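Local coordinates for bifunctional protein PutA (PDB 5UR2) that probably couples the two oxidations that turn L-proline into L-glutamate, with an FAD-dependent proline dehydrogenase and an NAD-dependent semialdehyde dehydrogenase in one chain, at residues S771-S776 with P859-D864; A667-V672 with P821-E826; R609-P614 with Y627-R632; Q537-A542 with E703-H708. One frame throughout, in Å; residues are numbered along the deposited sequence.

Interaction 1 (S771-S776 with P859-D864); sequences SAFGFS and PTIFGD
Pro859 lays its CB over one face of the Phe773 ring, the two side chains crossing at about a right angle. This is a CH-pi contact, with Pro859 CB 3.8 Å from the Phe773 ring centroid and 22° off the ring normal. The carbon sits off-centre, toward the rim, and its closest approach is Pro859 CB to Phe773 CE1 at 3.6 Å. Over the opposite face, Ala772 CB stands above the ring centre, so the phenyl lies between its own helix neighbour and the proline. Ile861 CG1 comes to the ring edge, in plane, 3.9 Å from Phe773 CZ.

With CG anti to its carbonyl carbon (chi1 -61°), Phe773 sends the ring from the last turn of helix 761-773 to the start of strand 860-863. Val881 of the neighbouring strand 880-886 and Pro879 just before it also touch the Phe773 side chain, within the aldehyde dehydrogenase part of the chain. A flat aromatic suits this buried place because it offers both faces and an edge to aliphatic groups. No hydrogen bond crosses between the segments, so helix and strand are joined here by dispersion and the weak polarity of the CH-pi contact.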
loop_
_atom_site.group_PDB
_atom_site.type_symbol
_atom_site.label_atom_id
_atom_site.label_comp_id
_atom_site.label_asym_id
_atom_site.label_seq_id
_atom_site.Cartn_x
_atom_site.Cartn_y
_atom_site.Cartn_z
ATOM N N SER B 771 19.219 -25.066 -9.149
ATOM C CA SER B 771 18.953 -24.547 -7.800
ATOM C C SER B 771 20.015 -24.990 -6.790
ATOM O O SER B 771 20.317 -24.256 -5.832
ATOM C CB SER B 771 17.559 -24.979 -7.327
ATOM O OG SER B 771 16.515 -24.430 -8.127
ATOM N N ALA B 772 20.570 -26.192 -6.968
ATOM C CA ALA B 772 21.539 -26.752 -6.036
ATOM C C ALA B 772 22.973 -26.346 -6.350
ATOM O O ALA B 772 23.754 -26.105 -5.424
ATOM C CB ALA B 772 21.445 -28.278 -6.026
ATOM N N PHE B 773 23.352 -26.275 -7.632
ATOM C CA PHE B 773 24.748 -26.078 -7.986
ATOM C C PHE B 773 25.036 -24.734 -8.657
ATOM O O PHE B 773 26.207 -24.380 -8.816
ATOM C CB PHE B 773 25.233 -27.240 -8.881
ATOM C CG PHE B 773 25.160 -28.601 -8.205
ATOM C CD1 PHE B 773 25.706 -28.797 -6.937
ATOM C CD2 PHE B 773 24.531 -29.678 -8.827
ATOM C CE1 PHE B 773 25.642 -30.043 -6.306
ATOM C CE2 PHE B 773 24.459 -30.933 -8.193
ATOM C CZ PHE B 773 25.023 -31.113 -6.937
ATOM N N GLY B 774 24.018 -23.959 -9.017
ATOM C CA GLY B 774 24.238 -22.588 -9.450
ATOM C C GLY B 774 25.017 -21.781 -8.422
ATOM O O GLY B 774 24.684 -21.816 -7.234
ATOM N N PHE B 775 26.062 -21.070 -8.877
ATOM C CA PHE B 775 27.083 -20.400 -8.065
ATOM C C PHE B 775 27.562 -21.323 -6.946
ATOM O O PHE B 775 27.811 -20.887 -5.813
ATOM C CB PHE B 775 26.593 -19.051 -7.520
ATOM C CG PHE B 775 27.708 -18.177 -6.998
ATOM C CD1 PHE B 775 28.970 -18.208 -7.590
ATOM C CD2 PHE B 775 27.503 -17.331 -5.907
ATOM C CE1 PHE B 775 30.030 -17.414 -7.099
ATOM C CE2 PHE B 775 28.543 -16.539 -5.406
ATOM C CZ PHE B 775 29.810 -16.578 -6.004
ATOM N N SER B 776 27.688 -22.611 -7.275
ATOM C CA SER B 776 28.221 -23.617 -6.364
ATOM C C SER B 776 27.441 -23.641 -5.054
ATOM O O SER B 776 28.006 -23.828 -3.980
ATOM C CB SER B 776 29.712 -23.393 -6.118
ATOM O OG SER B 776 30.418 -23.367 -7.352
ATOM N N PRO B 859 30.819 -30.705 -6.555
ATOM C CA PRO B 859 29.382 -30.934 -6.373
ATOM C C PRO B 859 29.171 -32.349 -5.852
ATOM O O PRO B 859 29.680 -33.315 -6.427
ATOM C CB PRO B 859 28.810 -30.753 -7.783
ATOM C CG PRO B 859 29.952 -31.170 -8.685
ATOM C CD PRO B 859 31.215 -30.727 -7.975
ATOM N N THR B 860 28.422 -32.463 -4.752
ATOM C CA THR B 860 28.313 -33.702 -3.988
ATOM C C THR B 860 26.856 -33.969 -3.635
ATOM O O THR B 860 26.171 -33.071 -3.136
ATOM C CB THR B 860 29.156 -33.612 -2.709
ATOM O OG1 THR B 860 30.490 -33.209 -3.044
ATOM C CG2 THR B 860 29.189 -34.949 -1.980
ATOM N N ILE B 861 26.399 -35.209 -3.844
ATOM C CA ILE B 861 25.016 -35.600 -3.570
ATOM C C ILE B 861 25.008 -36.810 -2.638
ATOM O O ILE B 861 25.617 -37.840 -2.950
ATOM C CB ILE B 861 24.247 -35.939 -4.860
ATOM C CG1 ILE B 861 24.334 -34.812 -5.882
ATOM C CG2 ILE B 861 22.790 -36.186 -4.544
ATOM C CD1 ILE B 861 23.640 -35.152 -7.184
ATOM N N PHE B 862 24.307 -36.694 -1.507
ATOM C CA PHE B 862 24.091 -37.812 -0.592
ATOM C C PHE B 862 22.659 -38.312 -0.698
ATOM O O PHE B 862 21.721 -37.529 -0.887
ATOM C CB PHE B 862 24.386 -37.424 0.861
ATOM C CG PHE B 862 25.801 -37.041 1.076
ATOM C CD1 PHE B 862 26.746 -38.013 1.352
ATOM C CD2 PHE B 862 26.201 -35.716 0.943
ATOM C CE1 PHE B 862 28.070 -37.674 1.511
ATOM C CE2 PHE B 862 27.515 -35.365 1.100
ATOM C CZ PHE B 862 28.458 -36.346 1.385
ATOM N N GLY B 863 22.496 -39.624 -0.541
ATOM C CA GLY B 863 21.194 -40.231 -0.722
ATOM C C GLY B 863 20.632 -40.836 0.541
ATOM O O GLY B 863 21.390 -41.160 1.461
ATOM N N ASP B 864 19.307 -40.994 0.591
ATOM C CA ASP B 864 18.616 -41.561 1.754
ATOM C C ASP B 864 19.039 -40.882 3.051
ATOM O O ASP B 864 19.224 -41.534 4.077
ATOM C CB ASP B 864 18.832 -43.075 1.856
ATOM C CG ASP B 864 17.877 -43.857 0.982
ATOM O OD1 ASP B 864 16.659 -43.784 1.245
ATOM O OD2 ASP B 864 18.333 -44.553 0.054
#

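Interaction 2 (A667-V672 with P821-E826); sequences AEQSTV and PVVDKE
The two segments approach through Gln669 and Val823, whose CA atoms lie 7.2 Å apart, the first in a type I beta turn from Ala667 to Ser670 and the second in the loop leading to helix 825-841. Gln669 uses both parts of its side chain. Its aliphatic root lies against Val823, with Gln669 CB 3.7 Å from Val823 CG2, while the chain bends at its second torsion and carries the amide across to Asp824. There Gln669 NE2 donates to Asp824 OD2 at 3.1 Å in a nearly straight bond, N-H...O 170°. The acceptor lies in the plane of the amide, but the donor meets the syn side of the carboxylate 32° out of its plane, and the two planes are turned 41° apart.

Asp824 suits the N-cap of helix 825-841 because its two oxygens can divide the work: OD1 takes the backbone N of Ala827, leaving OD2 for the glutamine. Ser670 N closes the turn on Ala667 O, and Thr671 OG1, from the first helical residue after it, reaches Ala667 O from the opposite face of its plane at 2.8 Å.

Both segments thus lead into helices, 671-684 and 825-841. Arg514 of strand 511-516 serves both segments, donating to Val823 O and, weakly, to Gln669 O, while Trp641 packs on Gln669 and Ile527 of strand 523-528 touches Thr671 and Val672.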
loop_
_atom_site.group_PDB
_atom_site.type_symbol
_atom_site.label_atom_id
_atom_site.label_comp_id
_atom_site.label_asym_id
_atom_site.label_seq_id
_atom_site.Cartn_x
_atom_site.Cartn_y
_atom_site.Cartn_z
ATOM N N ALA B 667 31.639 -6.682 2.373
ATOM C CA ALA B 667 32.337 -7.913 2.736
ATOM C C ALA B 667 33.783 -7.901 2.235
ATOM O O ALA B 667 34.061 -7.462 1.118
ATOM C CB ALA B 667 31.590 -9.117 2.156
ATOM N N GLU B 668 34.711 -8.411 3.059
ATOM C CA GLU B 668 36.124 -8.395 2.678
ATOM C C GLU B 668 36.379 -9.205 1.411
ATOM O O GLU B 668 37.384 -8.976 0.724
ATOM C CB GLU B 668 37.010 -8.951 3.812
ATOM C CG GLU B 668 36.448 -10.207 4.469
ATOM C CD GLU B 668 37.309 -10.738 5.607
ATOM O OE1 GLU B 668 37.461 -10.000 6.603
ATOM O OE2 GLU B 668 37.826 -11.887 5.509
ATOM N N GLN B 669 35.499 -10.153 1.093
ATOM C CA GLN B 669 35.688 -10.969 -0.094
ATOM C C GLN B 669 35.317 -10.238 -1.375
ATOM O O GLN B 669 35.801 -10.615 -2.448
ATOM C CB GLN B 669 34.859 -12.248 0.024
ATOM C CG GLN B 669 35.264 -13.141 1.181
ATOM C CD GLN B 669 34.511 -12.841 2.481
ATOM O OE1 GLN B 669 33.891 -11.778 2.643
ATOM N NE2 GLN B 669 34.575 -13.789 3.426
ATOM N N SER B 670 34.529 -9.166 -1.281
ATOM C CA SER B 670 33.968 -8.533 -2.461
ATOM C C SER B 670 34.071 -7.005 -2.399
ATOM O O SER B 670 33.226 -6.295 -2.959
ATOM C CB SER B 670 32.519 -8.994 -2.663
ATOM O OG SER B 670 31.713 -8.716 -1.531
ATOM N N THR B 671 35.140 -6.481 -1.796
ATOM C CA THR B 671 35.273 -5.032 -1.676
ATOM C C THR B 671 35.725 -4.370 -2.977
ATOM O O THR B 671 35.381 -3.208 -3.222
ATOM C CB THR B 671 36.206 -4.700 -0.514
ATOM O OG1 THR B 671 35.618 -5.190 0.699
ATOM C CG2 THR B 671 36.432 -3.192 -0.401
ATOM N N VAL B 672 36.453 -5.072 -3.843
ATOM C CA VAL B 672 36.721 -4.505 -5.169
ATOM C C VAL B 672 35.414 -4.251 -5.918
ATOM O O VAL B 672 35.246 -3.211 -6.571
ATOM C CB VAL B 672 37.672 -5.408 -5.978
ATOM C CG1 VAL B 672 37.914 -4.823 -7.347
ATOM C CG2 VAL B 672 38.982 -5.568 -5.253
ATOM N N PRO B 821 34.634 -21.767 -8.347
ATOM C CA PRO B 821 35.075 -22.065 -6.978
ATOM C C PRO B 821 34.148 -21.451 -5.932
ATOM O O PRO B 821 33.311 -20.609 -6.232
ATOM C CB PRO B 821 36.467 -21.420 -6.925
ATOM C CG PRO B 821 36.271 -20.156 -7.780
ATOM C CD PRO B 821 35.302 -20.575 -8.905
ATOM N N VAL B 822 34.320 -21.881 -4.673
ATOM C CA VAL B 822 33.649 -21.190 -3.569
ATOM C C VAL B 822 34.517 -20.003 -3.153
ATOM O O VAL B 822 35.615 -19.815 -3.682
ATOM C CB VAL B 822 33.354 -22.115 -2.368
ATOM C CG1 VAL B 822 32.292 -23.161 -2.728
ATOM C CG2 VAL B 822 34.645 -22.760 -1.831
ATOM N N VAL B 823 34.039 -19.201 -2.200
ATOM C CA VAL B 823 34.486 -17.809 -2.110
ATOM C C VAL B 823 35.923 -17.691 -1.588
ATOM O O VAL B 823 36.711 -16.904 -2.123
ATOM C CB VAL B 823 33.496 -16.988 -1.258
ATOM C CG1 VAL B 823 33.499 -17.450 0.191
ATOM C CG2 VAL B 823 33.864 -15.535 -1.321
ATOM N N ASP B 824 36.301 -18.458 -0.559
ATOM C CA ASP B 824 37.623 -18.291 0.052
ATOM C C ASP B 824 38.053 -19.590 0.733
ATOM O O ASP B 824 37.305 -20.573 0.784
ATOM C CB ASP B 824 37.661 -17.091 1.028
ATOM C CG ASP B 824 36.679 -17.227 2.212
ATOM O OD1 ASP B 824 36.148 -18.335 2.474
ATOM O OD2 ASP B 824 36.444 -16.199 2.894
ATOM N N LYS B 825 39.284 -19.586 1.261
ATOM C CA LYS B 825 39.862 -20.817 1.795
ATOM C C LYS B 825 39.096 -21.314 3.024
ATOM O O LYS B 825 38.920 -22.526 3.204
ATOM C CB LYS B 825 41.343 -20.605 2.109
ATOM C CG LYS B 825 42.088 -21.904 2.448
ATOM C CD LYS B 825 43.559 -21.670 2.644
ATOM C CE LYS B 825 44.291 -22.977 2.969
ATOM N NZ LYS B 825 43.696 -23.753 4.107
ATOM N N GLU B 826 38.634 -20.396 3.877
ATOM C CA GLU B 826 37.804 -20.781 5.016
ATOM C C GLU B 826 36.555 -21.542 4.570
ATOM O O GLU B 826 36.223 -22.593 5.123
ATOM C CB GLU B 826 37.406 -19.548 5.826
ATOM C CG GLU B 826 36.507 -19.900 7.002
ATOM C CD GLU B 826 35.974 -18.690 7.753
ATOM O OE1 GLU B 826 36.420 -17.562 7.471
ATOM O OE2 GLU B 826 35.086 -18.877 8.615
#

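Interaction 3 (R609-P614 with Y627-R632)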
loop_
_atom_site.group_PDB
_atom_site.type_symbol
_atom_site.label_atom_id
_atom_site.label_comp_id
_atom_site.label_asym_id
_atom_site.label_seq_id
_atom_site.Cartn_x
_atom_site.Cartn_y
_atom_site.Cartn_z
ATOM N N ARG B 609 8.910 7.612 -5.795
ATOM C CA ARG B 609 8.091 8.548 -6.548
ATOM C C ARG B 609 6.612 8.342 -6.276
ATOM O O ARG B 609 5.850 9.319 -6.284
ATOM C CB ARG B 609 8.392 8.425 -8.038
ATOM C CG ARG B 609 9.743 9.011 -8.414
ATOM C CD ARG B 609 10.052 8.788 -9.900
ATOM N NE ARG B 609 11.158 9.637 -10.291
ATOM C CZ ARG B 609 12.319 9.197 -10.767
ATOM N NH1 ARG B 609 12.522 7.897 -10.939
ATOM N NH2 ARG B 609 13.275 10.068 -11.083
ATOM N N GLU B 610 6.190 7.103 -5.988
ATOM C CA GLU B 610 4.817 6.899 -5.530
ATOM C C GLU B 610 4.630 7.394 -4.095
ATOM O O GLU B 610 3.657 8.096 -3.799
ATOM C CB GLU B 610 4.411 5.428 -5.634
ATOM C CG GLU B 610 4.363 4.873 -7.037
ATOM C CD GLU B 610 4.026 3.393 -7.047
ATOM O OE1 GLU B 610 4.950 2.564 -6.875
ATOM O OE2 GLU B 610 2.827 3.062 -7.202
ATOM N N LEU B 611 5.540 7.018 -3.182
ATOM C CA LEU B 611 5.340 7.284 -1.757
ATOM C C LEU B 611 5.534 8.759 -1.380
ATOM O O LEU B 611 5.175 9.141 -0.264
ATOM C CB LEU B 611 6.282 6.389 -0.931
ATOM C CG LEU B 611 5.977 4.877 -1.000
ATOM C CD1 LEU B 611 7.018 4.062 -0.270
ATOM C CD2 LEU B 611 4.596 4.507 -0.490
ATOM N N GLN B 612 6.095 9.596 -2.265
ATOM C CA GLN B 612 6.211 11.024 -1.973
ATOM C C GLN B 612 4.851 11.704 -1.927
ATOM O O GLN B 612 4.739 12.802 -1.379
ATOM C CB GLN B 612 7.069 11.737 -3.030
ATOM C CG GLN B 612 6.310 11.938 -4.378
ATOM C CD GLN B 612 7.186 12.573 -5.449
ATOM O OE1 GLN B 612 7.822 13.607 -5.220
ATOM N NE2 GLN B 612 7.243 11.938 -6.621
ATOM N N LYS B 613 3.831 11.095 -2.505
ATOM C CA LYS B 613 2.541 11.744 -2.596
ATOM C C LYS B 613 1.797 11.575 -1.278
ATOM O O LYS B 613 1.591 10.439 -0.836
ATOM C CB LYS B 613 1.722 11.158 -3.729
ATOM C CG LYS B 613 0.385 11.859 -3.902
ATOM C CD LYS B 613 -0.475 11.238 -5.009
ATOM C CE LYS B 613 -1.794 11.989 -5.150
ATOM N NZ LYS B 613 -2.793 11.185 -5.903
ATOM N N PRO B 614 1.381 12.658 -0.629
ATOM C CA PRO B 614 0.654 12.529 0.644
ATOM C C PRO B 614 -0.686 11.842 0.432
ATOM O O PRO B 614 -1.409 12.140 -0.520
ATOM C CB PRO B 614 0.465 13.982 1.103
ATOM C CG PRO B 614 1.463 14.776 0.324
ATOM C CD PRO B 614 1.592 14.066 -1.009
ATOM N N TYR B 627 -1.432 11.139 5.476
ATOM C CA TYR B 627 -0.489 10.115 5.898
ATOM C C TYR B 627 0.724 10.193 4.978
ATOM O O TYR B 627 0.576 10.198 3.746
ATOM C CB TYR B 627 -1.166 8.741 5.840
ATOM C CG TYR B 627 -0.459 7.568 6.493
ATOM C CD1 TYR B 627 -0.575 7.334 7.865
ATOM C CD2 TYR B 627 0.251 6.645 5.733
ATOM C CE1 TYR B 627 0.030 6.247 8.458
ATOM C CE2 TYR B 627 0.862 5.549 6.321
ATOM C CZ TYR B 627 0.740 5.353 7.680
ATOM O OH TYR B 627 1.337 4.265 8.275
ATOM N N ILE B 628 1.912 10.332 5.571
ATOM C CA ILE B 628 3.149 10.579 4.825
ATOM C C ILE B 628 4.247 9.686 5.396
ATOM O O ILE B 628 4.074 9.037 6.429
ATOM C CB ILE B 628 3.588 12.066 4.894
ATOM C CG1 ILE B 628 3.902 12.447 6.359
ATOM C CG2 ILE B 628 2.530 12.995 4.314
ATOM C CD1 ILE B 628 4.482 13.857 6.555
ATOM N N TYR B 629 5.395 9.662 4.711
ATOM C CA TYR B 629 6.577 8.959 5.187
ATOM C C TYR B 629 7.730 9.942 5.366
ATOM O O TYR B 629 7.871 10.898 4.591
ATOM C CB TYR B 629 6.984 7.829 4.232
ATOM C CG TYR B 629 5.950 6.742 4.240
ATOM C CD1 TYR B 629 5.949 5.763 5.227
ATOM C CD2 TYR B 629 4.929 6.736 3.304
ATOM C CE1 TYR B 629 4.965 4.780 5.255
ATOM C CE2 TYR B 629 3.946 5.768 3.327
ATOM C CZ TYR B 629 3.973 4.797 4.295
ATOM O OH TYR B 629 2.990 3.848 4.292
ATOM N N LYS B 630 8.527 9.694 6.411
ATOM C CA LYS B 630 9.736 10.429 6.763
ATOM C C LYS B 630 10.945 9.497 6.726
ATOM O O LYS B 630 10.821 8.295 6.958
ATOM C CB LYS B 630 9.643 11.023 8.181
ATOM C CG LYS B 630 8.572 12.121 8.403
ATOM C CD LYS B 630 8.470 12.396 9.921
ATOM C CE LYS B 630 7.562 13.589 10.300
ATOM N NZ LYS B 630 8.047 14.880 9.754
ATOM N N SER B 631 12.125 10.063 6.471
ATOM C CA SER B 631 13.352 9.300 6.621
ATOM C C SER B 631 13.655 9.088 8.105
ATOM O O SER B 631 13.071 9.733 8.976
ATOM C CB SER B 631 14.507 10.018 5.932
ATOM O OG SER B 631 14.651 11.315 6.454
ATOM N N ARG B 632 14.586 8.177 8.396
ATOM C CA ARG B 632 14.948 7.841 9.781
ATOM C C ARG B 632 16.293 8.402 10.242
ATOM O O ARG B 632 16.400 8.854 11.381
ATOM C CB ARG B 632 14.954 6.316 9.984
ATOM C CG ARG B 632 13.653 5.611 9.622
ATOM C CD ARG B 632 13.569 4.168 10.173
ATOM N NE ARG B 632 13.207 4.145 11.596
ATOM C CZ ARG B 632 13.999 3.721 12.576
ATOM N NH1 ARG B 632 15.208 3.254 12.305
ATOM N NH2 ARG B 632 13.574 3.753 13.837
HETATM O O HOH W 1 5.458 10.815 2.001
#
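Leu611 and Tyr629 make one of two small apolar contacts here, with Leu611 CD2 4.1 Å from Tyr629 CE2. The methyl approaches the ring obliquely. Leu611, on helix 587-611, has CG anti to its carbonyl carbon (chi1 -67°), which directs the branched end toward the strand; Met965 touches both side chains. The second contact is made by Pro614, whose CB lies 3.9 Å from Ile628 CG2. Ile628 turns this methyl to the proline, whereas its longer branch leads away. Both residues offer compact aliphatic surface at the edge of the protein.

The backbones are linked through water. One molecule donates to Leu611 O at 2.8 Å and accepts from Tyr629 N at 2.9 Å, so it bridges a carbonyl of segment 609-614 and an amide of the strand. Strand 615-616 and strand 623-638, consecutive and antiparallel, form a beta hairpin that follows helix 587-611; a backbone hydrogen bond between Leu615 and Tyr627 marks that pairing. Strand 965-973 also runs antiparallel to strand 623-638.

Among the polar side chains, Gln612 folds back to the helix: its NE2 donates to Arg609 O at 3.0 Å, in the carbonyl plane and on a lone pair. The two tyrosines suit a subunit boundary, combining a broad ring with a hydroxyl. Tyr629 OH lies at the edge of the Tyr627 ring, in its plane, and both hydroxyls are hydrogen-bonded to Asp959 OD2 of the second subunit.

Interaction 4 (Q537-A542 with E703-H708)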
loop_
_atom_site.group_PDB
_atom_site.type_symbol
_atom_site.label_atom_id
_atom_site.label_comp_id
_atom_site.label_asym_id
_atom_site.label_seq_id
_atom_site.Cartn_x
_atom_site.Cartn_y
_atom_site.Cartn_z
ATOM N N GLN B 537 34.627 8.779 11.829
ATOM C CA GLN B 537 34.559 9.800 10.792
ATOM C C GLN B 537 33.457 9.494 9.789
ATOM O O GLN B 537 32.804 10.412 9.281
ATOM C CB GLN B 537 35.914 9.931 10.090
ATOM C CG GLN B 537 37.031 10.478 10.988
ATOM C CD GLN B 537 38.437 10.265 10.404
ATOM O OE1 GLN B 537 38.664 10.419 9.195
ATOM N NE2 GLN B 537 39.384 9.901 11.273
ATOM N N ALA B 538 33.275 8.219 9.441
ATOM C CA ALA B 538 32.180 7.871 8.542
ATOM C C ALA B 538 30.827 8.183 9.184
ATOM O O ALA B 538 29.944 8.772 8.549
ATOM C CB ALA B 538 32.279 6.392 8.138
ATOM N N MET B 539 30.652 7.810 10.451
ATOM C CA MET B 539 29.395 8.097 11.140
ATOM C C MET B 539 29.131 9.596 11.222
ATOM O O MET B 539 27.993 10.041 11.024
ATOM C CB MET B 539 29.409 7.478 12.537
ATOM C CG MET B 539 29.383 5.965 12.531
ATOM S SD MET B 539 27.915 5.309 11.714
ATOM C CE MET B 539 26.621 6.101 12.672
ATOM N N GLN B 540 30.165 10.385 11.545
ATOM C CA GLN B 540 29.999 11.834 11.648
ATOM C C GLN B 540 29.663 12.449 10.299
ATOM O O GLN B 540 28.780 13.311 10.216
ATOM C CB GLN B 540 31.261 12.492 12.231
ATOM C CG GLN B 540 31.460 12.336 13.763
ATOM C CD GLN B 540 30.345 12.977 14.589
ATOM O OE1 GLN B 540 29.680 13.912 14.144
ATOM N NE2 GLN B 540 30.135 12.464 15.802
ATOM N N ALA B 541 30.359 12.024 9.231
ATOM C CA ALA B 541 30.078 12.556 7.893
ATOM C C ALA B 541 28.641 12.250 7.454
ATOM O O ALA B 541 27.964 13.111 6.873
ATOM C CB ALA B 541 31.078 11.993 6.880
ATOM N N ALA B 542 28.151 11.043 7.756
ATOM C CA ALA B 542 26.785 10.665 7.397
ATOM C C ALA B 542 25.753 11.465 8.185
ATOM O O ALA B 542 24.738 11.905 7.628
ATOM C CB ALA B 542 26.577 9.172 7.656
ATOM N N GLU B 703 30.876 -3.860 13.574
ATOM C CA GLU B 703 30.361 -3.767 14.932
ATOM C C GLU B 703 30.233 -2.318 15.374
ATOM O O GLU B 703 29.221 -1.923 15.974
ATOM C CB GLU B 703 31.284 -4.533 15.887
ATOM C CG GLU B 703 30.791 -4.575 17.336
ATOM C CD GLU B 703 29.690 -5.598 17.585
ATOM O OE1 GLU B 703 29.346 -6.364 16.658
ATOM O OE2 GLU B 703 29.169 -5.639 18.721
ATOM N N TYR B 704 31.228 -1.498 15.041
ATOM C CA TYR B 704 31.235 -0.110 15.498
ATOM C C TYR B 704 30.042 0.663 14.938
ATOM O O TYR B 704 29.399 1.428 15.663
ATOM C CB TYR B 704 32.555 0.558 15.109
ATOM C CG TYR B 704 32.763 1.931 15.721
ATOM C CD1 TYR B 704 32.299 3.066 15.072
ATOM C CD2 TYR B 704 33.433 2.092 16.946
ATOM C CE1 TYR B 704 32.474 4.325 15.618
ATOM C CE2 TYR B 704 33.620 3.362 17.507
ATOM C CZ TYR B 704 33.134 4.473 16.822
ATOM O OH TYR B 704 33.288 5.745 17.315
ATOM N N ILE B 705 29.733 0.491 13.647
ATOM C CA ILE B 705 28.616 1.262 13.107
ATOM C C ILE B 705 27.284 0.645 13.531
ATOM O O ILE B 705 26.288 1.359 13.661
ATOM C CB ILE B 705 28.709 1.420 11.576
ATOM C CG1 ILE B 705 28.604 0.076 10.853
ATOM C CG2 ILE B 705 29.980 2.178 11.175
ATOM C CD1 ILE B 705 28.646 0.232 9.327
ATOM N N VAL B 706 27.244 -0.664 13.791
ATOM C CA VAL B 706 26.042 -1.262 14.371
ATOM C C VAL B 706 25.763 -0.653 15.738
ATOM O O VAL B 706 24.613 -0.339 16.070
ATOM C CB VAL B 706 26.175 -2.796 14.452
ATOM C CG1 VAL B 706 25.193 -3.381 15.476
ATOM C CG2 VAL B 706 25.923 -3.426 13.086
ATOM N N ASN B 707 26.813 -0.458 16.544
ATOM C CA ASN B 707 26.655 -0.019 17.923
ATOM C C ASN B 707 26.512 1.485 18.080
ATOM O O ASN B 707 26.097 1.925 19.151
ATOM C CB ASN B 707 27.852 -0.473 18.780
ATOM C CG ASN B 707 27.850 -1.975 19.035
ATOM O OD1 ASN B 707 26.792 -2.598 19.103
ATOM N ND2 ASN B 707 29.028 -2.542 19.265
ATOM N N HIS B 708 26.821 2.278 17.056
ATOM C CA HIS B 708 26.920 3.721 17.233
ATOM C C HIS B 708 25.570 4.359 17.575
ATOM O O HIS B 708 24.513 3.914 17.127
ATOM C CB HIS B 708 27.473 4.362 15.961
ATOM C CG HIS B 708 28.021 5.735 16.174
ATOM N ND1 HIS B 708 27.217 6.852 16.225
ATOM C CD2 HIS B 708 29.290 6.173 16.358
ATOM C CE1 HIS B 708 27.967 7.921 16.439
ATOM N NE2 HIS B 708 29.229 7.535 16.521
#
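Met539 bends at both chi2 (-60°) and chi3 (-57°), curling its thioether toward Ile705 and its methyl back toward His708, whose imidazole is carried out by a chi1 of -161° that places CG opposite the backbone N. The methionine then lies along one face of the imidazole. Its CB stands over the ring centre in a CH-pi contact, 4.0 Å from the His708 centroid, and its CE reaches the ring at His708 ND1, 3.7 Å away. The two side chains slide past each other in opposite directions. Met539 SD sits obliquely to the ring, 4.9 Å from the His708 centroid, and packs on Ile705 CG2 at 3.8 Å, where the side chains cross at about a right angle.

The contact joins helix 532-549 to the end of helix 698-707, both lying against the parallel strands of the Rossmann-type sheet in the aldehyde dehydrogenase part of the chain. Val663 of strand 661-665 touches both Met539 and Ile705, while Val634 and Ala636 of strand 623-638 continue this apolar layer.

A flexible, unbranched methionine suits the place, since it can follow a flat ring and a beta-branched neighbour at once. His708 leaves the helical conformation just after Asn707. Its ND1 is hydrogen-bonded to the backbone N of Tyr710, which fixes the turn of the ring, and NE2 has a weak bond with Glu536.

Overall arrangement
Interactions 1 and 4 are buried and join helices to neighbouring elements by apolar and CH-pi contacts, one through a phenylalanine ring and the other through an imidazole. Interaction 2 is partly buried and adds a direct side-chain hydrogen bond; interaction 3, at the surface, combines small apolar contacts with a water bridge between backbones and lies beside the second subunit. Strand 623-638 carries one segment of interaction 3 and also lies against the helices of interaction 4, the centres of the two contacts being about 26 Å apart. Interactions 1 and 2 touch where Ser776 packs against Pro821 and Val822, and helix 825-841, which begins in interaction 2, also covers strand 860-863 of interaction 1.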